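Local coordinates for possible substrate binding protein of ABC transporter system (Rhodopseudomonas palustris, PDB 3N0X) that probably binds a branched-chain amino acid or a related small solute in the periplasm and delivers it to an ABC transporter for uptake, at residues Gly234-Ile237 with Leu238-Ala242; Glu103-Ala107 with Asp108-Gly112; Thr186-Gly189 with Gln190-Asp194. One frame throughout, in Å; residues are numbered along the deposited sequence.

Contact 1: Gly234-Ile237 with Leu238-Ala242; sequences GGNI and LPALA
I237, N236 and A240 carry most of this turn, in which the chain leaving strand 229-233 bends back on itself through L238-L241. A240 CB lies over one face of the N236 amide, almost directly above CG at 3.4 Å, with OD1 and ND2 at similar, slightly longer distances. The next residue's N-H holds the amide as well: N236 OD1 accepts the backbone N-H of I237 at 2.8 Å, in the carbonyl plane on a lone pair, and it also bonds a bound glycerol, probably from the crystallisation liquor. I237 turns its CG1 branch in between its own backbone N and carbonyl carbon (chi1 59°), which brings CG1 obliquely across the P239 ring, 3.9 Å from P239 CD. The methyl of A240 borders the same branch, with CB 4.1 Å from I237 CG1. On the backbone, I237 O receives a weak, bent hydrogen bond from L241 N (3.1 Å, 134°), while L241 CG packs 3.4 Å from the same oxygen. Beyond the turn, I237 rests on F283 and F284 of helix 283-302, and D282 takes the N-H of L238. The chemistry is thus divided: aliphatic carbon backs the amide of N236, whose OD1 serves the chain and a small polyol together; such molecules often mark pockets, consistent with a place on the wall of one for a solute.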
ATOM      1  N   GLY A 234       7.569  -3.184  -8.801  1.00 11.75           N
ATOM      2  CA  GLY A 234       6.355  -3.468  -8.023  1.00 12.31           C
ATOM      3  C   GLY A 234       5.074  -3.316  -8.826  1.00 13.56           C
ATOM      4  O   GLY A 234       5.048  -2.734  -9.918  1.00 14.56           O
ATOM      5  N   GLY A 235       3.989  -3.786  -8.232  1.00 13.33           N
ATOM      6  CA  GLY A 235       2.675  -3.673  -8.855  1.00 13.54           C
ATOM      7  C   GLY A 235       2.144  -2.269  -8.745  1.00 13.76           C
ATOM      8  O   GLY A 235       2.812  -1.369  -8.221  1.00 15.52           O
ATOM      9  N   ASN A 236       0.928  -2.084  -9.207  1.00 14.65           N
ATOM     10  CA  ASN A 236       0.363  -0.739  -9.227  1.00 13.70           C
ATOM     11  C   ASN A 236      -1.132  -0.833  -9.452  1.00 13.69           C
ATOM     12  O   ASN A 236      -1.686  -1.898  -9.634  1.00 13.97           O
ATOM     13  CB  ASN A 236       1.025   0.154 -10.317  1.00 15.70           C
ATOM     14  CG  ASN A 236       1.174   1.585  -9.882  1.00 18.87           C
ATOM     15  OD1 ASN A 236       0.325   2.144  -9.176  1.00 20.80           O
ATOM     16  ND2 ASN A 236       2.327   2.180 -10.243  1.00 25.19           N
ATOM     17  N   ILE A 237      -1.765   0.337  -9.410  1.00 12.55           N
ATOM     18  CA  ILE A 237      -3.182   0.431  -9.636  1.00 12.79           C
ATOM     19  C   ILE A 237      -3.517   0.138 -11.085  1.00 12.90           C
ATOM     20  O   ILE A 237      -2.673   0.190 -11.964  1.00 14.11           O
ATOM     21  CB  ILE A 237      -3.749   1.802  -9.193  1.00 13.42           C
ATOM     22  CG1 ILE A 237      -3.096   2.965  -9.937  1.00 15.78           C
ATOM     23  CG2 ILE A 237      -3.580   1.907  -7.645  1.00 14.55           C
ATOM     24  CD1 ILE A 237      -3.757   4.322  -9.649  1.00 16.15           C
ATOM     25  N   LEU A 238      -4.776  -0.190 -11.357  1.00 13.33           N
ATOM     26  CA  LEU A 238      -5.159  -0.632 -12.684  1.00 13.09           C
ATOM     27  C   LEU A 238      -4.817   0.318 -13.847  1.00 14.15           C
ATOM     28  O   LEU A 238      -4.316  -0.132 -14.871  1.00 14.99           O
ATOM     29  CB  LEU A 238      -6.637  -1.107 -12.732  1.00 14.15           C
ATOM     30  CG  LEU A 238      -7.042  -2.241 -11.782  1.00 13.67           C
ATOM     31  CD1 LEU A 238      -8.567  -2.542 -11.879  1.00 13.93           C
ATOM     32  CD2 LEU A 238      -6.240  -3.504 -12.039  1.00 14.17           C
ATOM     33  N   PRO A 239      -5.105   1.639 -13.723  1.00 14.35           N
ATOM     34  CA  PRO A 239      -4.687   2.522 -14.826  1.00 16.25           C
ATOM     35  C   PRO A 239      -3.186   2.504 -15.113  1.00 16.99           C
ATOM     36  O   PRO A 239      -2.758   2.599 -16.278  1.00 18.43           O
ATOM     37  CB  PRO A 239      -5.116   3.903 -14.356  1.00 17.27           C
ATOM     38  CG  PRO A 239      -6.155   3.675 -13.324  1.00 20.13           C
ATOM     39  CD  PRO A 239      -5.831   2.362 -12.658  1.00 15.78           C
ATOM     40  N   ALA A 240      -2.393   2.379 -14.068  1.00 16.09           N
ATOM     41  CA  ALA A 240      -0.941   2.312 -14.215  1.00 16.16           C
ATOM     42  C   ALA A 240      -0.437   0.992 -14.828  1.00 17.97           C
ATOM     43  O   ALA A 240       0.661   0.938 -15.409  1.00 19.28           O
ATOM     44  CB  ALA A 240      -0.269   2.558 -12.859  1.00 16.55           C
ATOM     45  N   LEU A 241      -1.218  -0.075 -14.690  1.00 14.63           N
ATOM     46  CA  LEU A 241      -0.851  -1.387 -15.240  1.00 13.71           C
ATOM     47  C   LEU A 241      -1.026  -1.480 -16.772  1.00 15.89           C
ATOM     48  O   LEU A 241      -0.583  -2.468 -17.362  1.00 14.54           O
ATOM     49  CB  LEU A 241      -1.653  -2.501 -14.548  1.00 14.68           C
ATOM     50  CG  LEU A 241      -1.379  -2.803 -13.084  1.00 13.38           C
ATOM     51  CD1 LEU A 241      -2.291  -3.923 -12.612  1.00 13.97           C
ATOM     52  CD2 LEU A 241       0.111  -3.156 -12.874  1.00 15.10           C
ATOM     53  N   ALA A 242      -1.672  -0.490 -17.415  1.00 15.79           N
ATOM     54  CA  ALA A 242      -1.742  -0.477 -18.893  1.00 18.45           C
ATOM     55  C   ALA A 242      -0.314  -0.530 -19.488  1.00 19.42           C
ATOM     56  O   ALA A 242      -0.046  -1.296 -20.435  1.00 18.52           O
ATOM     57  CB  ALA A 242      -2.488   0.767 -19.418  1.00 19.01           C
TER

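Contact 2: Glu103-Ala107 with Asp108-Gly112; sequences EPAVA and DQITG
A107 and I110 form a local turn contact in the loop between strands 100-102 and 119-121, where an extended run of chain enters a single turn of 3-10 helix, residues 108-110. The turn is closed by I110 N, which donates to A107 O at 3.2 Å with an N-H...O angle of 156°. That oxygen also accepts from R121 NH1, which bonds A105 O too, so one guanidinium ties the extended run to the start of the turn. The I110 side chain reaches back along the loop. Its CG1 lies beside the backbone N (chi1 -68°) and the chain then runs straight, which brings CD1 within 4.0 Å of A105 CB and equally close to the methyl of A107. I110 CG1 also covers the A107 carbonyl, 3.6 Å from its oxygen. In the periplasmic binding protein fold this loop follows a parallel strand of the mixed six-stranded sheet, and I110 packs between the sheet and helix 83-96, touching A86 and L87 on the helix and I119 on the neighbouring strand. The Q109 chain bends at chi2 (73°), folding its amide back toward A107, with OE1 3.6 Å from A107 CB. The D108 side chain leaves the backbone pointing away from the extended run, and OD2 is hydrogen-bonded to the S127 hydroxyl near the start of helix 126-137, while V106 and S126 are joined by a backbone hydrogen bond.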
ATOM      1  N   GLU A 103      -4.921   5.386   6.221  1.00 13.10           N
ATOM      2  CA  GLU A 103      -5.368   4.659   5.034  1.00 11.59           C
ATOM      3  C   GLU A 103      -5.767   5.694   4.009  1.00 12.97           C
ATOM      4  O   GLU A 103      -6.663   6.487   4.282  1.00 13.65           O
ATOM      5  CB  GLU A 103      -6.614   3.808   5.395  1.00 14.09           C
ATOM      6  CG  GLU A 103      -7.237   3.107   4.212  1.00 15.36           C
ATOM      7  CD  GLU A 103      -6.324   2.100   3.558  1.00 15.38           C
ATOM      8  OE1 GLU A 103      -5.784   1.191   4.265  1.00 16.18           O
ATOM      9  OE2 GLU A 103      -6.220   2.190   2.302  1.00 15.91           O
ATOM     10  N   PRO A 104      -5.169   5.661   2.810  1.00 12.89           N
ATOM     11  CA  PRO A 104      -4.140   4.757   2.264  1.00 13.09           C
ATOM     12  C   PRO A 104      -2.682   5.149   2.424  1.00 13.93           C
ATOM     13  O   PRO A 104      -1.829   4.363   2.026  1.00 14.93           O
ATOM     14  CB  PRO A 104      -4.445   4.769   0.765  1.00 13.36           C
ATOM     15  CG  PRO A 104      -4.941   6.148   0.532  1.00 14.30           C
ATOM     16  CD  PRO A 104      -5.787   6.487   1.764  1.00 13.19           C
ATOM     17  N   ALA A 105      -2.411   6.316   2.997  1.00 14.76           N
ATOM     18  CA  ALA A 105      -1.040   6.898   2.986  1.00 13.49           C
ATOM     19  C   ALA A 105       0.034   5.894   3.381  1.00 12.73           C
ATOM     20  O   ALA A 105      -0.039   5.303   4.470  1.00 14.29           O
ATOM     21  CB  ALA A 105      -0.967   8.119   3.861  1.00 13.65           C
ATOM     22  N   VAL A 106       1.072   5.790   2.551  1.00 13.94           N
ATOM     23  CA  VAL A 106       2.118   4.774   2.677  1.00 14.39           C
ATOM     24  C   VAL A 106       3.410   5.222   3.386  1.00 13.08           C
ATOM     25  O   VAL A 106       4.237   4.391   3.695  1.00 14.49           O
ATOM     26  CB  VAL A 106       2.555   4.234   1.270  1.00 14.79           C
ATOM     27  CG1 VAL A 106       1.364   3.652   0.521  1.00 14.89           C
ATOM     28  CG2 VAL A 106       3.252   5.345   0.440  1.00 17.50           C
ATOM     29  N   ALA A 107       3.607   6.509   3.632  1.00 14.28           N
ATOM     30  CA  ALA A 107       4.916   6.993   4.086  1.00 13.56           C
ATOM     31  C   ALA A 107       5.406   6.257   5.316  1.00 14.95           C
ATOM     32  O   ALA A 107       4.686   6.141   6.308  1.00 13.85           O
ATOM     33  CB  ALA A 107       4.877   8.485   4.354  1.00 14.94           C
ATOM     34  N   ASP A 108       6.638   5.756   5.258  1.00 14.21           N
ATOM     35  CA  ASP A 108       7.179   4.977   6.374  1.00 14.95           C
ATOM     36  C   ASP A 108       7.191   5.736   7.684  1.00 14.98           C
ATOM     37  O   ASP A 108       6.967   5.158   8.754  1.00 16.56           O
ATOM     38  CB  ASP A 108       8.629   4.518   6.077  1.00 16.60           C
ATOM     39  CG  ASP A 108       8.700   3.278   5.156  1.00 23.55           C
ATOM     40  OD1 ASP A 108       7.685   2.563   4.976  1.00 20.43           O
ATOM     41  OD2 ASP A 108       9.821   2.992   4.612  1.00 24.09           O
ATOM     42  N   GLN A 109       7.454   7.038   7.605  1.00 15.36           N
ATOM     43  CA  GLN A 109       7.612   7.856   8.822  1.00 15.94           C
ATOM     44  C   GLN A 109       6.351   7.881   9.703  1.00 14.19           C
ATOM     45  O   GLN A 109       6.460   8.150  10.910  1.00 15.74           O
ATOM     46  CB  GLN A 109       8.049   9.297   8.451  1.00 19.01           C
ATOM     47  CG  GLN A 109       9.408   9.391   7.704  1.00 27.37           C
ATOM     48  CD  GLN A 109       9.383   8.900   6.193  1.00 36.57           C
ATOM     49  OE1 GLN A 109       8.309   8.770   5.545  1.00 23.89           O
ATOM     50  NE2 GLN A 109      10.591   8.614   5.645  1.00 35.94           N
ATOM     51  N   ILE A 110       5.183   7.597   9.120  1.00 15.56           N
ATOM     52  CA  ILE A 110       3.928   7.603   9.842  1.00 14.91           C
ATOM     53  C   ILE A 110       3.932   6.590  10.975  1.00 14.94           C
ATOM     54  O   ILE A 110       3.342   6.856  12.023  1.00 16.73           O
ATOM     55  CB  ILE A 110       2.755   7.407   8.878  1.00 12.86           C
ATOM     56  CG1 ILE A 110       2.648   8.647   7.988  1.00 14.78           C
ATOM     57  CG2 ILE A 110       1.428   7.076   9.619  1.00 15.68           C
ATOM     58  CD1 ILE A 110       1.654   8.510   6.792  1.00 15.62           C
ATOM     59  N   THR A 111       4.566   5.444  10.763  1.00 14.95           N
ATOM     60  CA  THR A 111       4.709   4.448  11.818  1.00 14.69           C
ATOM     61  C   THR A 111       6.163   4.384  12.329  1.00 16.87           C
ATOM     62  O   THR A 111       6.550   3.416  13.024  1.00 19.09           O
ATOM     63  CB  THR A 111       4.253   3.060  11.376  1.00 16.15           C
ATOM     64  OG1 THR A 111       4.832   2.733  10.095  1.00 16.02           O
ATOM     65  CG2 THR A 111       2.714   2.993  11.286  1.00 15.12           C
ATOM     66  N   GLY A 112       6.934   5.409  12.013  1.00 17.05           N
ATOM     67  CA  GLY A 112       8.321   5.493  12.413  1.00 18.73           C
ATOM     68  C   GLY A 112       8.588   6.715  13.264  1.00 19.60           C
ATOM     69  O   GLY A 112       8.014   6.880  14.330  1.00 18.19           O
TER

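Contact 3: Thr186-Gly189 with Gln190-Asp194; sequences TAVG and QRLFD
G189 and F193 make the tight part of this one-turn helical contact. The carbonyl oxygen of G189 lies over one face of the F193 ring, 3.2 Å above its plane and offset toward the rim, and it accepts the N-H of F193, with N and O 2.9 Å apart. Placing CG beside the backbone N (chi1 -63°) folds the ring back over the carbonyl that its own N-H bonds. Next to it, L192 CG packs 3.3 Å from V188 O, the acceptor of L192 N, and V188 CG2 meets L192 CD1 at 4.2 Å. These side chains form the buried face of helix 186-196, which packs against the four-stranded parallel sheet of the periplasmic binding protein fold: V188 touches strands 171-178 and 142-149, and L192 and F193 both reach I205 on strand 202-207. With an alanine here in place of the F193 ring, the G189 carbonyl would probably lose its aromatic cover and a gap would open beside I205, M222 and P224. The solvent side is looser and polar. R191 bends at chi3, crosses V188 at about a right angle and lays its guanidinium flat over the backbone, with V188 CA 3.7 Å from the plane; NH2 lies 3.7 Å from V188 CB and forms a salt bridge with E176. Across one helical turn, from Q190 to D194, Q190 NE2 donates to D194 OD1 at 3.0 Å, reaching it from above the carboxylate plane. The same NE2 also bonds the Y227 hydroxyl, and D194 OD1 is paired with K197.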
ATOM      1  N   THR A 186      19.468   6.250 -21.272  1.00 23.09           N
ATOM      2  CA  THR A 186      20.478   5.596 -22.092  1.00 23.69           C
ATOM      3  C   THR A 186      21.745   5.288 -21.301  1.00 23.51           C
ATOM      4  O   THR A 186      22.229   4.146 -21.272  1.00 23.06           O
ATOM      5  CB  THR A 186      20.812   6.465 -23.357  1.00 27.34           C
ATOM      6  OG1 THR A 186      19.590   6.704 -24.078  1.00 28.34           O
ATOM      7  CG2 THR A 186      21.832   5.749 -24.236  1.00 31.45           C
ATOM      8  N   ALA A 187      22.277   6.295 -20.633  1.00 22.28           N
ATOM      9  CA  ALA A 187      23.547   6.141 -19.925  1.00 22.02           C
ATOM     10  C   ALA A 187      23.437   5.202 -18.722  1.00 19.82           C
ATOM     11  O   ALA A 187      24.250   4.277 -18.557  1.00 20.12           O
ATOM     12  CB  ALA A 187      24.080   7.522 -19.481  1.00 23.51           C
ATOM     13  N   VAL A 188      22.446   5.460 -17.880  1.00 18.63           N
ATOM     14  CA  VAL A 188      22.245   4.622 -16.686  1.00 16.77           C
ATOM     15  C   VAL A 188      21.883   3.168 -17.098  1.00 17.95           C
ATOM     16  O   VAL A 188      22.324   2.216 -16.459  1.00 17.75           O
ATOM     17  CB  VAL A 188      21.235   5.219 -15.677  1.00 15.14           C
ATOM     18  CG1 VAL A 188      19.818   5.202 -16.177  1.00 18.23           C
ATOM     19  CG2 VAL A 188      21.275   4.431 -14.325  1.00 15.60           C
ATOM     20  N   GLY A 189      21.095   3.027 -18.168  1.00 18.63           N
ATOM     21  CA  GLY A 189      20.691   1.720 -18.688  1.00 18.58           C
ATOM     22  C   GLY A 189      21.916   0.909 -19.052  1.00 18.21           C
ATOM     23  O   GLY A 189      22.025  -0.259 -18.681  1.00 17.39           O
ATOM     24  N   GLN A 190      22.840   1.527 -19.776  1.00 17.63           N
ATOM     25  CA  GLN A 190      24.072   0.850 -20.152  1.00 18.56           C
ATOM     26  C   GLN A 190      24.922   0.456 -18.937  1.00 19.26           C
ATOM     27  O   GLN A 190      25.481  -0.644 -18.908  1.00 19.49           O
ATOM     28  CB  GLN A 190      24.874   1.636 -21.195  1.00 20.31           C
ATOM     29  CG  GLN A 190      25.883   0.735 -21.892  1.00 23.90           C
ATOM     30  CD  GLN A 190      25.234  -0.381 -22.718  1.00 24.20           C
ATOM     31  OE1 GLN A 190      24.319  -0.146 -23.501  1.00 29.92           O
ATOM     32  NE2 GLN A 190      25.701  -1.616 -22.511  1.00 27.04           N
ATOM     33  N   ARG A 191      24.976   1.315 -17.918  1.00 17.93           N
ATOM     34  CA  ARG A 191      25.711   0.962 -16.700  1.00 18.33           C
ATOM     35  C   ARG A 191      25.089  -0.260 -16.040  1.00 17.56           C
ATOM     36  O   ARG A 191      25.798  -1.159 -15.557  1.00 18.25           O
ATOM     37  CB  ARG A 191      25.784   2.132 -15.712  1.00 18.67           C
ATOM     38  CG  ARG A 191      26.588   3.336 -16.262  1.00 21.19           C
ATOM     39  CD  ARG A 191      27.005   4.262 -15.138  1.00 24.18           C
ATOM     40  NE  ARG A 191      25.887   4.894 -14.437  1.00 21.28           N
ATOM     41  CZ  ARG A 191      25.286   6.014 -14.838  1.00 22.03           C
ATOM     42  NH1 ARG A 191      25.674   6.604 -15.966  1.00 23.27           N
ATOM     43  NH2 ARG A 191      24.287   6.538 -14.133  1.00 23.40           N
ATOM     44  N   LEU A 192      23.762  -0.277 -15.977  1.00 15.32           N
ATOM     45  CA  LEU A 192      23.051  -1.416 -15.393  1.00 13.60           C
ATOM     46  C   LEU A 192      23.295  -2.685 -16.190  1.00 14.89           C
ATOM     47  O   LEU A 192      23.581  -3.748 -15.627  1.00 15.97           O
ATOM     48  CB  LEU A 192      21.548  -1.103 -15.291  1.00 14.00           C
ATOM     49  CG  LEU A 192      21.153  -0.009 -14.295  1.00 13.32           C
ATOM     50  CD1 LEU A 192      19.756   0.484 -14.616  1.00 15.11           C
ATOM     51  CD2 LEU A 192      21.222  -0.511 -12.845  1.00 15.99           C
ATOM     52  N   PHE A 193      23.198  -2.581 -17.506  1.00 15.18           N
ATOM     53  CA  PHE A 193      23.449  -3.754 -18.353  1.00 16.49           C
ATOM     54  C   PHE A 193      24.887  -4.227 -18.189  1.00 17.41           C
ATOM     55  O   PHE A 193      25.140  -5.438 -18.044  1.00 17.30           O
ATOM     56  CB  PHE A 193      23.219  -3.446 -19.834  1.00 17.67           C
ATOM     57  CG  PHE A 193      21.824  -3.077 -20.191  1.00 17.55           C
ATOM     58  CD1 PHE A 193      20.753  -3.346 -19.378  1.00 16.08           C
ATOM     59  CD2 PHE A 193      21.577  -2.463 -21.408  1.00 19.04           C
ATOM     60  CE1 PHE A 193      19.475  -3.006 -19.740  1.00 20.00           C
ATOM     61  CE2 PHE A 193      20.282  -2.119 -21.769  1.00 22.38           C
ATOM     62  CZ  PHE A 193      19.238  -2.396 -20.946  1.00 23.24           C
ATOM     63  N   ASP A 194      25.839  -3.287 -18.199  1.00 18.39           N
ATOM     64  CA  ASP A 194      27.256  -3.667 -18.050  1.00 19.18           C
ATOM     65  C   ASP A 194      27.560  -4.311 -16.694  1.00 18.68           C
ATOM     66  O   ASP A 194      28.389  -5.237 -16.609  1.00 19.67           O
ATOM     67  CB  ASP A 194      28.191  -2.491 -18.311  1.00 20.65           C
ATOM     68  CG  ASP A 194      28.201  -2.076 -19.779  1.00 24.96           C
ATOM     69  OD1 ASP A 194      27.670  -2.815 -20.663  1.00 26.08           O
ATOM     70  OD2 ASP A 194      28.727  -0.979 -20.052  1.00 29.39           O
TER

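The contacts follow along the chain in the order 2, 3, 1 and do not touch. Contacts 1 and 2 are nearer the middle of the molecule, about 12 and 9 Å from its centre; their own centres are about 20 Å apart, their nearest atoms about 9 Å. A bound glycerol, probably from the crystallisation liquor, lies about 3 Å from the N236 side chain, and glycerol is about 5 Å from that of V106; such molecules often mark pockets, so these loops may border one. Contact 3 stands apart, on a helix covering the parallel sheet that includes strand 229-233, its centre about 25 Å from that of contact 1 and 33 Å from that of contact 2.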